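Local coordinates for protein NBR1 homolog (Arabidopsis thaliana, PDB 6TGS) that probably acts as a receptor for autophagosomal degradation of ubiquitinated proteins, binding ATG8 proteins and homodimerising through its PB1 domain, at residues 10-15 with 44-49. The protein carries 3 engineered substitutions. Residues are numbered along the deposited sequence; the frame is centred on the assembly and turned at random.
Sequences VKVSYG and ALFNLS
Y14 lays its CB over the middle of the F46 ring, 3.6 Å from the ring centroid and only 1° off the ring normal, a CH-pi contact. The tyrosine ring continues past that face instead of stacking on it: the two ring planes are inclined at 54°, and CD2 of Y14 lies 3.8 Å from CD1 of F46. Further out, CE2 of Y14 meets the methyl CD2 of L48 at 3.7 Å; a branched leucine suits this place by supplying a methyl to the tyrosine ring. V12 touches F46 differently, its CG1 reaching the ring edge at CE2 (3.7 Å), close to the ring plane. The short, branched valine brings a methyl to that edge, tyrosine is long enough to reach the loop, and the flat phenylalanine offers a face to one and an edge to the other.

CG of F46 is anti to its own carbonyl carbon (chi1 -64°), which sends the ring from the last turn of the helix toward the strand; CB of L45 packs on its other face. With an alanine here the ring would be gone, and Y14 CB and V12 CG1 would probably be left without their partner, opening a gap between helix end and strand. N47, the first residue past the helix, has positive phi and turns the chain, after which L48 meets Y14.

This is apolar packing in the ubiquitin-like beta-grasp fold of the PB1 domain. I42, one turn before F46, touches both V12 and L48. Strand 8-14 runs between antiparallel strand 17-23, whose R19 also touches F46, and parallel strand 84-90, with helix 35-46 packed across the sheet.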
loop_
_atom_site.group_PDB
_atom_site.type_symbol
_atom_site.label_atom_id
_atom_site.label_comp_id
_atom_site.label_asym_id
_atom_site.label_seq_id
_atom_site.Cartn_x
_atom_site.Cartn_y
_atom_site.Cartn_z
ATOM N N VAL A 10 5.692 -0.302 4.850
ATOM C CA VAL A 10 4.340 0.163 4.563
ATOM C C VAL A 10 3.664 0.460 5.891
ATOM O O VAL A 10 3.662 -0.380 6.795
ATOM C CB VAL A 10 3.548 -0.872 3.748
ATOM C CG1 VAL A 10 2.124 -0.375 3.483
ATOM C CG2 VAL A 10 4.263 -1.160 2.438
ATOM N N LYS A 11 3.134 1.660 6.024
ATOM C CA LYS A 11 2.234 2.011 7.143
ATOM C C LYS A 11 0.775 2.167 6.670
ATOM O O LYS A 11 0.627 2.875 5.709
ATOM C CB LYS A 11 2.783 3.224 7.885
ATOM C CG LYS A 11 4.166 2.993 8.460
ATOM C CD LYS A 11 4.688 4.166 9.224
ATOM C CE LYS A 11 6.183 4.069 9.419
ATOM N NZ LYS A 11 6.761 5.369 9.825
ATOM N N VAL A 12 -0.099 1.623 7.292
ATOM C CA VAL A 12 -1.491 1.705 6.866
ATOM C C VAL A 12 -2.272 2.371 7.986
ATOM O O VAL A 12 -2.097 2.027 9.159
ATOM C CB VAL A 12 -2.071 0.317 6.537
ATOM C CG1 VAL A 12 -3.477 0.465 5.983
ATOM C CG2 VAL A 12 -1.185 -0.412 5.540
ATOM N N SER A 13 -3.104 3.342 7.632
ATOM C CA SER A 13 -3.950 4.029 8.593
ATOM C C SER A 13 -5.412 3.693 8.339
ATOM O O SER A 13 -5.907 3.831 7.211
ATOM C CB SER A 13 -3.737 5.538 8.526
ATOM O OG SER A 13 -4.531 6.177 9.501
ATOM N N TYR A 14 -6.104 3.262 9.387
ATOM C CA TYR A 14 -7.542 3.073 9.313
ATOM C C TYR A 14 -8.133 3.333 10.691
ATOM O O TYR A 14 -7.561 2.911 11.697
ATOM C CB TYR A 14 -7.911 1.653 8.844
ATOM C CG TYR A 14 -9.391 1.379 8.829
ATOM C CD1 TYR A 14 -10.192 1.860 7.807
ATOM C CD2 TYR A 14 -9.989 0.628 9.838
ATOM C CE1 TYR A 14 -11.554 1.611 7.786
ATOM C CE2 TYR A 14 -11.349 0.370 9.821
ATOM C CZ TYR A 14 -12.125 0.867 8.793
ATOM O OH TYR A 14 -13.477 0.621 8.781
ATOM N N GLY A 15 -9.251 4.051 10.728
ATOM C CA GLY A 15 -9.931 4.302 12.000
ATOM C C GLY A 15 -9.046 4.897 13.074
ATOM O O GLY A 15 -9.083 4.445 14.226
ATOM N N ALA A 44 -6.925 -8.321 6.988
ATOM C CA ALA A 44 -6.558 -9.057 8.199
ATOM C C ALA A 44 -6.214 -8.111 9.349
ATOM O O ALA A 44 -6.512 -8.403 10.519
ATOM C CB ALA A 44 -5.388 -9.992 7.899
ATOM N N LEU A 45 -5.576 -6.975 9.042
ATOM C CA LEU A 45 -5.144 -6.041 10.080
ATOM C C LEU A 45 -6.309 -5.339 10.749
ATOM O O LEU A 45 -6.222 -5.002 11.933
ATOM C CB LEU A 45 -4.204 -4.977 9.502
ATOM C CG LEU A 45 -2.789 -5.407 9.121
ATOM C CD1 LEU A 45 -2.086 -4.271 8.376
ATOM C CD2 LEU A 45 -2.000 -5.838 10.348
ATOM N N PHE A 46 -7.384 -5.062 10.012
ATOM C CA PHE A 46 -8.438 -4.198 10.525
ATOM C C PHE A 46 -9.798 -4.882 10.538
ATOM O O PHE A 46 -10.819 -4.213 10.772
ATOM C CB PHE A 46 -8.492 -2.900 9.700
ATOM C CG PHE A 46 -7.242 -2.053 9.811
ATOM C CD1 PHE A 46 -6.941 -1.387 10.995
ATOM C CD2 PHE A 46 -6.363 -1.935 8.749
ATOM C CE1 PHE A 46 -5.788 -0.623 11.110
ATOM C CE2 PHE A 46 -5.208 -1.163 8.856
ATOM C CZ PHE A 46 -4.931 -0.498 10.046
ATOM N N ASN A 47 -9.847 -6.189 10.294
ATOM C CA ASN A 47 -11.090 -6.953 10.231
ATOM C C ASN A 47 -12.065 -6.338 9.229
ATOM O O ASN A 47 -13.210 -6.006 9.545
ATOM C CB ASN A 47 -11.743 -7.090 11.614
ATOM C CG ASN A 47 -12.774 -8.194 11.643
ATOM O OD1 ASN A 47 -12.600 -9.218 10.990
ATOM N ND2 ASN A 47 -13.864 -7.984 12.376
ATOM N N LEU A 48 -11.585 -6.192 8.002
ATOM C CA LEU A 48 -12.403 -5.746 6.881
ATOM C C LEU A 48 -12.588 -6.915 5.918
ATOM O O LEU A 48 -12.017 -7.986 6.111
ATOM C CB LEU A 48 -11.741 -4.559 6.179
ATOM C CG LEU A 48 -10.988 -3.521 7.010
ATOM C CD1 LEU A 48 -10.339 -2.473 6.102
ATOM C CD2 LEU A 48 -11.895 -2.861 8.022
ATOM N N SER A 49 -13.408 -6.695 4.880
ATOM C CA SER A 49 -13.515 -7.646 3.773
ATOM C C SER A 49 -12.368 -7.434 2.794
ATOM O O SER A 49 -12.128 -6.306 2.354
ATOM C CB SER A 49 -14.838 -7.483 3.017
ATOM O OG SER A 49 -15.964 -7.777 3.816
#